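Local structure of alanine racemase (Actinobacillus succinogenes, 3C3K) at residues B[13-18]-B[41-46]; B[126-131]-B[186-191]; B[141-146]-B[158-163]. The protein is of unknown function here, but has the two-domain periplasmic binding protein-like fold, as in the core of LacI-type regulators. One frame throughout, in Å; residues are numbered along the deposited sequence.

Contact 1 of 3, residues B[13-18]-B[41-46]; sequences VMVSNI and ILLCNT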
loop_
_atom_site.group_PDB
_atom_site.type_symbol
_atom_site.label_atom_id
_atom_site.label_comp_id
_atom_site.label_asym_id
_atom_site.label_seq_id
_atom_site.Cartn_x
_atom_site.Cartn_y
_atom_site.Cartn_z
ATOM N N VAL B 13 -14.615 7.875 -0.641
ATOM C CA VAL B 13 -14.125 6.775 -1.477
ATOM C C VAL B 13 -14.272 5.438 -0.762
ATOM O O VAL B 13 -13.771 5.275 0.339
ATOM C CB VAL B 13 -12.668 7.011 -1.888
ATOM C CG1 VAL B 13 -12.215 6.004 -2.945
ATOM C CG2 VAL B 13 -12.486 8.468 -2.402
ATOM N N MET B 14 -14.953 4.487 -1.400
ATOM C CA MET B 14 -15.104 3.127 -0.895
ATOM C C MET B 14 -14.065 2.288 -1.601
ATOM O O MET B 14 -14.218 1.956 -2.779
ATOM C CB MET B 14 -16.529 2.619 -1.186
ATOM C CG MET B 14 -17.618 3.115 -0.167
ATOM S SD MET B 14 -19.411 2.753 -0.532
ATOM C CE MET B 14 -19.315 2.591 -2.166
ATOM N N VAL B 15 -13.011 1.933 -0.875
ATOM C CA VAL B 15 -11.821 1.286 -1.410
ATOM C C VAL B 15 -11.947 -0.238 -1.318
ATOM O O VAL B 15 -12.409 -0.777 -0.290
ATOM C CB VAL B 15 -10.628 1.754 -0.570
ATOM C CG1 VAL B 15 -9.346 1.067 -0.957
ATOM C CG2 VAL B 15 -10.464 3.258 -0.799
ATOM N N SER B 16 -11.563 -0.935 -2.385
ATOM C CA SER B 16 -11.651 -2.389 -2.345
ATOM C C SER B 16 -10.595 -3.036 -1.436
ATOM O O SER B 16 -10.867 -4.011 -0.779
ATOM C CB SER B 16 -11.575 -2.947 -3.770
ATOM O OG SER B 16 -10.416 -2.440 -4.362
ATOM N N ASN B 17 -9.394 -2.501 -1.373
ATOM C CA ASN B 17 -8.405 -3.012 -0.385
ATOM C C ASN B 17 -7.299 -1.997 -0.211
ATOM O O ASN B 17 -6.501 -1.727 -1.098
ATOM C CB ASN B 17 -7.821 -4.390 -0.842
ATOM C CG ASN B 17 -6.848 -4.996 0.157
ATOM O OD1 ASN B 17 -6.316 -4.316 1.027
ATOM N ND2 ASN B 17 -6.588 -6.306 0.009
ATOM N N ILE B 18 -7.251 -1.432 0.955
ATOM C CA ILE B 18 -6.360 -0.352 1.228
ATOM C C ILE B 18 -4.876 -0.815 1.174
ATOM O O ILE B 18 -3.976 0.011 0.957
ATOM C CB ILE B 18 -6.786 0.315 2.570
ATOM C CG1 ILE B 18 -6.573 1.822 2.464
ATOM C CG2 ILE B 18 -6.249 -0.470 3.840
ATOM C CD1 ILE B 18 -6.725 2.529 3.770
ATOM N N ILE B 41 -11.027 14.258 1.067
ATOM C CA ILE B 41 -11.407 12.895 0.768
ATOM C C ILE B 41 -11.532 12.074 2.046
ATOM O O ILE B 41 -10.638 12.092 2.881
ATOM C CB ILE B 41 -10.307 12.277 -0.166
ATOM C CG1 ILE B 41 -10.234 13.028 -1.533
ATOM C CG2 ILE B 41 -10.495 10.815 -0.368
ATOM C CD1 ILE B 41 -11.525 12.935 -2.321
ATOM N N LEU B 42 -12.637 11.354 2.214
ATOM C CA LEU B 42 -12.701 10.380 3.299
ATOM C C LEU B 42 -12.685 8.998 2.680
ATOM O O LEU B 42 -13.373 8.761 1.647
ATOM C CB LEU B 42 -13.945 10.552 4.125
ATOM C CG LEU B 42 -14.055 11.621 5.195
ATOM C CD1 LEU B 42 -15.470 11.532 5.735
ATOM C CD2 LEU B 42 -13.017 11.454 6.298
ATOM N N LEU B 43 -11.923 8.078 3.258
ATOM C CA LEU B 43 -11.858 6.705 2.742
ATOM C C LEU B 43 -12.611 5.716 3.613
ATOM O O LEU B 43 -12.709 5.879 4.810
ATOM C CB LEU B 43 -10.396 6.210 2.681
ATOM C CG LEU B 43 -9.417 7.051 1.904
ATOM C CD1 LEU B 43 -8.071 6.400 2.124
ATOM C CD2 LEU B 43 -9.780 7.101 0.382
ATOM N N CYS B 44 -13.090 4.645 3.023
ATOM C CA CYS B 44 -13.580 3.524 3.824
ATOM C C CYS B 44 -13.039 2.284 3.166
ATOM O O CYS B 44 -13.141 2.135 1.929
ATOM C CB CYS B 44 -15.081 3.452 3.826
ATOM S SG CYS B 44 -15.637 2.069 4.908
ATOM N N ASN B 45 -12.414 1.431 3.965
ATOM C CA ASN B 45 -11.832 0.210 3.451
ATOM C C ASN B 45 -12.916 -0.823 3.505
ATOM O O ASN B 45 -12.994 -1.634 4.443
ATOM C CB ASN B 45 -10.617 -0.249 4.288
ATOM C CG ASN B 45 -9.930 -1.416 3.659
ATOM O OD1 ASN B 45 -9.683 -1.401 2.435
ATOM N ND2 ASN B 45 -9.664 -2.473 4.459
ATOM N N THR B 46 -13.765 -0.792 2.482
ATOM C CA THR B 46 -15.047 -1.551 2.512
ATOM C C THR B 46 -14.796 -2.998 2.138
ATOM O O THR B 46 -15.436 -3.928 2.649
ATOM C CB THR B 46 -16.136 -0.889 1.568
ATOM O OG1 THR B 46 -15.534 -0.520 0.326
ATOM C CG2 THR B 46 -16.676 0.368 2.163
#
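Parallel-sheet backbone bonds set the register, pairing Val13 with Leu43 and Met14 with Cys44. Val13 N donates to Leu42 O at 2.8 Å, and Val13 O receives Cys44 N at 2.8 Å. Val15 N reaches Cys44 O, also at 2.8 Å and nearly straight (169°). All three donors lie almost along the C=O axes. Thr46 N to Val15 O is a weak, bent bond of 3.1 Å.

Further along, a side chain continues the link. Asn45, the centre of an inverse gamma turn, holds CG anti to its backbone N (chi1 -173°), so that OD1 accepts Ile18 N at 2.8 Å, the donor standing 41° above the carbonyl plane. Ile18 CB and CG2 pack obliquely against the same amide, whose ND2 is bound by Glu31 of the second subunit.

Apolar contacts line the face of Val13, Val15 and Leu43. Leu43 CD2 lies 3.7 Å from Val13 CB, the side chains running side by side, and also touches Val15 CG2. Val13 CG2 meets Ile41 CG2 at 3.7 Å. Met14, on the other face, is met by Thr46: the side chains cross obliquely, Thr46 CG2 against Met14 CG.

The second subunit adjoins strand 39-45, outermost within this chain: Leu43 makes backbone hydrogen bonds to it and Ile18 packs on its Leu43. Helix 21-35 covers Val15 and Ile41, completing a beta-alpha-beta unit of a Rossmann-like parallel sheet.

Contact 2 of 3, residues B[126-131]-B[186-191]; sequences RIALIN and DAIFAI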
loop_
_atom_site.group_PDB
_atom_site.type_symbol
_atom_site.label_atom_id
_atom_site.label_comp_id
_atom_site.label_asym_id
_atom_site.label_seq_id
_atom_site.Cartn_x
_atom_site.Cartn_y
_atom_site.Cartn_z
ATOM N N ARG B 126 1.835 -23.923 -21.783
ATOM C CA ARG B 126 1.144 -24.325 -20.561
ATOM C C ARG B 126 1.078 -23.138 -19.621
ATOM O O ARG B 126 1.941 -22.985 -18.721
ATOM C CB ARG B 126 1.858 -25.508 -19.905
ATOM C CG ARG B 126 1.738 -26.792 -20.723
ATOM C CD ARG B 126 2.670 -28.001 -20.298
ATOM N NE ARG B 126 3.991 -27.674 -19.758
ATOM C CZ ARG B 126 5.119 -27.476 -20.458
ATOM N NH1 ARG B 126 5.134 -27.546 -21.785
ATOM N NH2 ARG B 126 6.267 -27.197 -19.816
ATOM N N ILE B 127 0.080 -22.289 -19.843
ATOM C CA ILE B 127 -0.001 -21.028 -19.166
ATOM C C ILE B 127 -1.010 -21.239 -18.040
ATOM O O ILE B 127 -2.141 -21.697 -18.300
ATOM C CB ILE B 127 -0.471 -19.895 -20.127
ATOM C CG1 ILE B 127 0.511 -19.721 -21.285
ATOM C CG2 ILE B 127 -0.656 -18.543 -19.339
ATOM C CD1 ILE B 127 -0.062 -19.104 -22.508
ATOM N N ALA B 128 -0.614 -20.912 -16.818
ATOM C CA ALA B 128 -1.461 -20.992 -15.608
ATOM C C ALA B 128 -1.878 -19.578 -15.216
ATOM O O ALA B 128 -1.249 -18.576 -15.655
ATOM C CB ALA B 128 -0.674 -21.694 -14.404
ATOM N N LEU B 129 -2.956 -19.497 -14.432
ATOM C CA LEU B 129 -3.490 -18.251 -13.903
ATOM C C LEU B 129 -3.510 -18.304 -12.368
ATOM O O LEU B 129 -3.921 -19.311 -11.762
ATOM C CB LEU B 129 -4.911 -17.986 -14.461
ATOM C CG LEU B 129 -5.652 -16.710 -14.022
ATOM C CD1 LEU B 129 -5.072 -15.493 -14.850
ATOM C CD2 LEU B 129 -7.157 -16.801 -14.285
ATOM N N ILE B 130 -2.987 -17.262 -11.734
ATOM C CA ILE B 130 -3.208 -17.101 -10.302
ATOM C C ILE B 130 -4.301 -16.017 -10.217
ATOM O O ILE B 130 -4.072 -14.840 -10.622
ATOM C CB ILE B 130 -1.920 -16.654 -9.517
ATOM C CG1 ILE B 130 -0.838 -17.704 -9.646
ATOM C CG2 ILE B 130 -2.257 -16.454 -7.987
ATOM C CD1 ILE B 130 0.464 -17.367 -8.961
ATOM N N ASN B 131 -5.492 -16.415 -9.788
ATOM C CA ASN B 131 -6.580 -15.443 -9.655
ATOM C C ASN B 131 -6.800 -15.138 -8.152
ATOM O O ASN B 131 -6.178 -15.773 -7.288
ATOM C CB ASN B 131 -7.839 -15.968 -10.373
ATOM C CG ASN B 131 -8.785 -14.872 -10.784
ATOM O OD1 ASN B 131 -8.705 -13.750 -10.281
ATOM N ND2 ASN B 131 -9.763 -15.206 -11.639
ATOM N N ASP B 186 4.640 -23.709 -18.023
ATOM C CA ASP B 186 5.781 -22.994 -18.519
ATOM C C ASP B 186 5.517 -21.482 -18.459
ATOM O O ASP B 186 6.328 -20.694 -18.959
ATOM C CB ASP B 186 6.176 -23.460 -19.959
ATOM C CG ASP B 186 5.044 -23.297 -20.989
ATOM O OD1 ASP B 186 4.026 -22.651 -20.657
ATOM O OD2 ASP B 186 5.147 -23.850 -22.131
ATOM N N ALA B 187 4.387 -21.058 -17.889
ATOM C CA ALA B 187 4.117 -19.629 -17.740
ATOM C C ALA B 187 3.009 -19.364 -16.781
ATOM O O ALA B 187 2.073 -20.206 -16.648
ATOM C CB ALA B 187 3.823 -18.965 -19.070
ATOM N N ILE B 188 3.171 -18.275 -16.023
ATOM C CA ILE B 188 2.244 -17.928 -14.950
ATOM C C ILE B 188 1.824 -16.489 -15.146
ATOM O O ILE B 188 2.670 -15.561 -15.210
ATOM C CB ILE B 188 2.817 -18.162 -13.508
ATOM C CG1 ILE B 188 2.984 -19.671 -13.205
ATOM C CG2 ILE B 188 1.818 -17.685 -12.492
ATOM C CD1 ILE B 188 3.696 -19.983 -11.906
ATOM N N PHE B 189 0.512 -16.320 -15.294
ATOM C CA PHE B 189 -0.098 -15.031 -15.439
ATOM C C PHE B 189 -0.877 -14.752 -14.135
ATOM O O PHE B 189 -1.808 -15.486 -13.830
ATOM C CB PHE B 189 -1.080 -15.094 -16.620
ATOM C CG PHE B 189 -1.905 -13.835 -16.830
ATOM C CD1 PHE B 189 -1.407 -12.573 -16.440
ATOM C CD2 PHE B 189 -3.142 -13.904 -17.506
ATOM C CE1 PHE B 189 -2.159 -11.451 -16.639
ATOM C CE2 PHE B 189 -3.909 -12.762 -17.726
ATOM C CZ PHE B 189 -3.412 -11.530 -17.306
ATOM N N ALA B 190 -0.438 -13.737 -13.364
ATOM C CA ALA B 190 -1.170 -13.319 -12.163
ATOM C C ALA B 190 -1.925 -12.029 -12.354
ATOM O O ALA B 190 -1.464 -11.098 -13.050
ATOM C CB ALA B 190 -0.258 -13.254 -10.954
ATOM N N ILE B 191 -3.070 -11.991 -11.694
ATOM C CA ILE B 191 -4.091 -10.932 -11.695
ATOM C C ILE B 191 -3.673 -9.660 -10.898
ATOM O O ILE B 191 -4.398 -8.652 -10.879
ATOM C CB ILE B 191 -5.363 -11.610 -11.146
ATOM C CG1 ILE B 191 -6.318 -11.989 -12.258
ATOM C CG2 ILE B 191 -5.914 -11.089 -9.833
ATOM C CD1 ILE B 191 -5.630 -12.465 -13.413
#
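Asp186 OD2 has three partners: a hydrogen bond from Lys125 N, a weak one from Arg126 N at 3.3 Å, and the charge of the Arg126 guanidinium. That last contact is long, 3.7 Å from Arg126 NH1, and OD2 stands over one face of the guanidinium, so that no N-H points at it; Arg126 NE instead binds Lys184 O. The other oxygen, Asp186 OD1, takes the stronger bond from Arg126 N at 2.8 Å. Asp186 CG sits in the crowded position between its own N and carbonyl carbon (chi1 58°), which turns the carboxylate back across the start of the pair. Arg126 O in turn accepts Asp186 N at 2.9 Å and, weakly, Ala187 N.

Parallel strand bonds follow. Ala128 N to Ala187 O is almost straight (172°), and Phe189 N to Ala128 O and Ile130 N to Phe189 O continue the pattern, with each donor above the plane of its carbonyl.

Leu129 CD1 touches two residues: it reaches Phe189 CD2 at 3.6 Å, obliquely to the ring, and lies only 3.4 Å from Ile191 CD1, a compressed methyl-methyl contact. On the other face, Ile130 CD1 meets Ile188 CG2 at 3.8 Å.

Helix 168-179 covers the Ile130 and Ile188 face, while helices 108-121 and 137-152 pack on the Ile127, Leu129 and Phe189 face. Strand 159-162 flanks 127-131, and 215-217 lies beyond 187-190.

Contact 3 of 3, residues B[141-146]-B[158-163]; sequences HRESGY and SRISYA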
loop_
_atom_site.group_PDB
_atom_site.type_symbol
_atom_site.label_atom_id
_atom_site.label_comp_id
_atom_site.label_asym_id
_atom_site.label_seq_id
_atom_site.Cartn_x
_atom_site.Cartn_y
_atom_site.Cartn_z
ATOM N N HIS B 141 -13.513 -11.456 -15.508
ATOM C CA HIS B 141 -13.198 -11.158 -16.902
ATOM C C HIS B 141 -11.780 -11.616 -17.229
ATOM O O HIS B 141 -11.494 -12.063 -18.367
ATOM C CB HIS B 141 -13.221 -9.639 -17.131
ATOM C CG HIS B 141 -14.592 -9.080 -17.326
ATOM N ND1 HIS B 141 -15.703 -9.876 -17.529
ATOM C CD2 HIS B 141 -15.035 -7.809 -17.341
ATOM C CE1 HIS B 141 -16.768 -9.115 -17.681
ATOM N NE2 HIS B 141 -16.386 -7.853 -17.598
ATOM N N ARG B 142 -10.862 -11.451 -16.272
ATOM C CA ARG B 142 -9.476 -11.861 -16.533
ATOM C C ARG B 142 -9.454 -13.364 -16.621
ATOM O O ARG B 142 -8.788 -13.903 -17.462
ATOM C CB ARG B 142 -8.475 -11.325 -15.478
ATOM C CG ARG B 142 -8.196 -9.735 -15.586
ATOM C CD ARG B 142 -7.454 -9.180 -14.309
ATOM N NE ARG B 142 -7.698 -7.743 -14.247
ATOM C CZ ARG B 142 -7.420 -6.942 -13.240
ATOM N NH1 ARG B 142 -6.741 -7.394 -12.179
ATOM N NH2 ARG B 142 -7.762 -5.657 -13.343
ATOM N N GLU B 143 -10.210 -14.048 -15.766
ATOM C CA GLU B 143 -10.304 -15.513 -15.843
ATOM C C GLU B 143 -10.927 -16.019 -17.161
ATOM O O GLU B 143 -10.409 -16.961 -17.711
ATOM C CB GLU B 143 -11.013 -16.083 -14.595
ATOM C CG GLU B 143 -11.111 -17.598 -14.560
ATOM C CD GLU B 143 -11.596 -18.200 -13.235
ATOM O OE1 GLU B 143 -11.059 -17.901 -12.157
ATOM O OE2 GLU B 143 -12.504 -19.058 -13.265
ATOM N N SER B 144 -11.998 -15.365 -17.679
ATOM C CA SER B 144 -12.700 -15.825 -18.895
ATOM C C SER B 144 -11.787 -15.575 -20.027
ATOM O O SER B 144 -11.654 -16.405 -20.879
ATOM C CB SER B 144 -13.923 -14.945 -19.302
ATOM O OG SER B 144 -14.844 -14.753 -18.306
ATOM N N GLY B 145 -11.257 -14.353 -20.081
ATOM C CA GLY B 145 -10.348 -13.931 -21.123
ATOM C C GLY B 145 -9.231 -14.980 -21.228
ATOM O O GLY B 145 -8.959 -15.457 -22.322
ATOM N N TYR B 146 -8.617 -15.366 -20.092
ATOM C CA TYR B 146 -7.548 -16.390 -20.054
ATOM C C TYR B 146 -8.070 -17.748 -20.602
ATOM O O TYR B 146 -7.461 -18.343 -21.449
ATOM C CB TYR B 146 -7.065 -16.592 -18.596
ATOM C CG TYR B 146 -6.387 -17.905 -18.246
ATOM C CD1 TYR B 146 -7.089 -18.916 -17.549
ATOM C CD2 TYR B 146 -5.030 -18.115 -18.510
ATOM C CE1 TYR B 146 -6.498 -20.122 -17.210
ATOM C CE2 TYR B 146 -4.406 -19.322 -18.128
ATOM C CZ TYR B 146 -5.181 -20.339 -17.509
ATOM O OH TYR B 146 -4.609 -21.543 -17.142
ATOM N N SER B 158 -4.753 -26.039 -18.982
ATOM C CA SER B 158 -5.464 -25.007 -18.308
ATOM C C SER B 158 -5.229 -25.204 -16.846
ATOM O O SER B 158 -5.331 -26.369 -16.342
ATOM C CB SER B 158 -6.962 -25.232 -18.499
ATOM O OG SER B 158 -7.538 -24.017 -18.725
ATOM N N ARG B 159 -4.902 -24.100 -16.157
ATOM C CA ARG B 159 -5.013 -24.110 -14.737
ATOM C C ARG B 159 -5.026 -22.880 -13.919
ATOM O O ARG B 159 -4.265 -21.940 -14.159
ATOM C CB ARG B 159 -4.594 -25.387 -14.064
ATOM C CG ARG B 159 -3.277 -25.615 -13.414
ATOM C CD ARG B 159 -3.491 -27.048 -12.774
ATOM N NE ARG B 159 -2.606 -28.070 -13.377
ATOM C CZ ARG B 159 -2.886 -28.805 -14.468
ATOM N NH1 ARG B 159 -1.983 -29.674 -14.924
ATOM N NH2 ARG B 159 -4.037 -28.664 -15.126
ATOM N N ILE B 160 -5.862 -22.912 -12.897
ATOM C CA ILE B 160 -6.111 -21.715 -12.121
ATOM C C ILE B 160 -5.904 -22.024 -10.666
ATOM O O ILE B 160 -6.420 -23.053 -10.141
ATOM C CB ILE B 160 -7.557 -21.252 -12.327
ATOM C CG1 ILE B 160 -7.789 -21.001 -13.796
ATOM C CG2 ILE B 160 -7.878 -20.000 -11.468
ATOM C CD1 ILE B 160 -9.268 -20.909 -14.237
ATOM N N SER B 161 -5.168 -21.147 -9.996
ATOM C CA SER B 161 -5.008 -21.349 -8.587
ATOM C C SER B 161 -5.431 -20.044 -7.913
ATOM O O SER B 161 -5.151 -18.977 -8.443
ATOM C CB SER B 161 -3.526 -21.649 -8.352
ATOM O OG SER B 161 -3.220 -21.639 -6.990
ATOM N N TYR B 162 -6.121 -20.103 -6.778
ATOM C CA TYR B 162 -6.733 -18.890 -6.246
ATOM C C TYR B 162 -5.974 -18.432 -5.045
ATOM O O TYR B 162 -5.740 -19.197 -4.089
ATOM C CB TYR B 162 -8.239 -19.058 -5.920
ATOM C CG TYR B 162 -9.081 -19.287 -7.155
ATOM C CD1 TYR B 162 -9.575 -18.211 -7.867
ATOM C CD2 TYR B 162 -9.379 -20.586 -7.621
ATOM C CE1 TYR B 162 -10.315 -18.384 -9.002
ATOM C CE2 TYR B 162 -10.173 -20.779 -8.788
ATOM C CZ TYR B 162 -10.624 -19.649 -9.468
ATOM O OH TYR B 162 -11.358 -19.699 -10.645
ATOM N N ALA B 163 -5.519 -17.186 -5.094
ATOM C CA ALA B 163 -4.819 -16.691 -3.921
ATOM C C ALA B 163 -5.845 -16.287 -2.886
ATOM O O ALA B 163 -6.773 -15.601 -3.209
ATOM C CB ALA B 163 -3.900 -15.504 -4.297
#
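Two polar links tie the helix to the strand, each made by a tyrosine hydroxyl. Tyr162 OH donates to the syn lone pair of Glu143 OE1 at only 2.4 Å, a very short bond, whose length may partly reflect coordinate uncertainty. The carboxylate approaches the Tyr162 ring at its edge, with the two planes 52° apart. Asn131 ND2 also binds OE1, so this oxygen has a second donor. Tyr146 OH accepts Arg159 N at 2.8 Å and is hydrogen-bonded to Ile127 O as well; one hydroxyl thus serves two neighbouring strands. Tyr146 points there because CG lies anti to its backbone N (chi1 157°).

Ile160 packs between these links. Its CG1 makes the apolar contact, 3.8 Å from Tyr146 CE1, while its CD1 lies against the Glu143 chain at CG (3.8 Å), beside the carboxylate carbon, the side chains crossing at about a right angle. Ile160 CG2 rests over one face of the Tyr162 ring, toward the rim.

Helix 137-152 runs nearly antiparallel to the strand, at 162° and 10.7 Å between the axes of the short segments, as the return of a beta-alpha-beta unit requires. Leu129 of strand 127-131 packs on Glu143 and Tyr146, and helix 168-179 touches Arg159, Ser161 and Ala163.

In the fold
Contact 1 comes first along the chain and belongs to the six-stranded parallel sheet of one domain; contacts 2 and 3 share the four-stranded parallel sheet of the other. The centre of contact 1 lies about 29 Å from that of contact 2 and 26 Å from that of contact 3, on the opposite side of the chain's centre, and it touches neither. Contacts 2 and 3 have centres only 8 Å apart and meet through strand 127-131, which pairs with both 187-190 and 159-162. Both segments of contact 3 fall in the sequence between those of contact 2. The separation reflects the two-lobed periplasmic binding protein-like architecture, with comparable beta-alpha-beta units in each lobe.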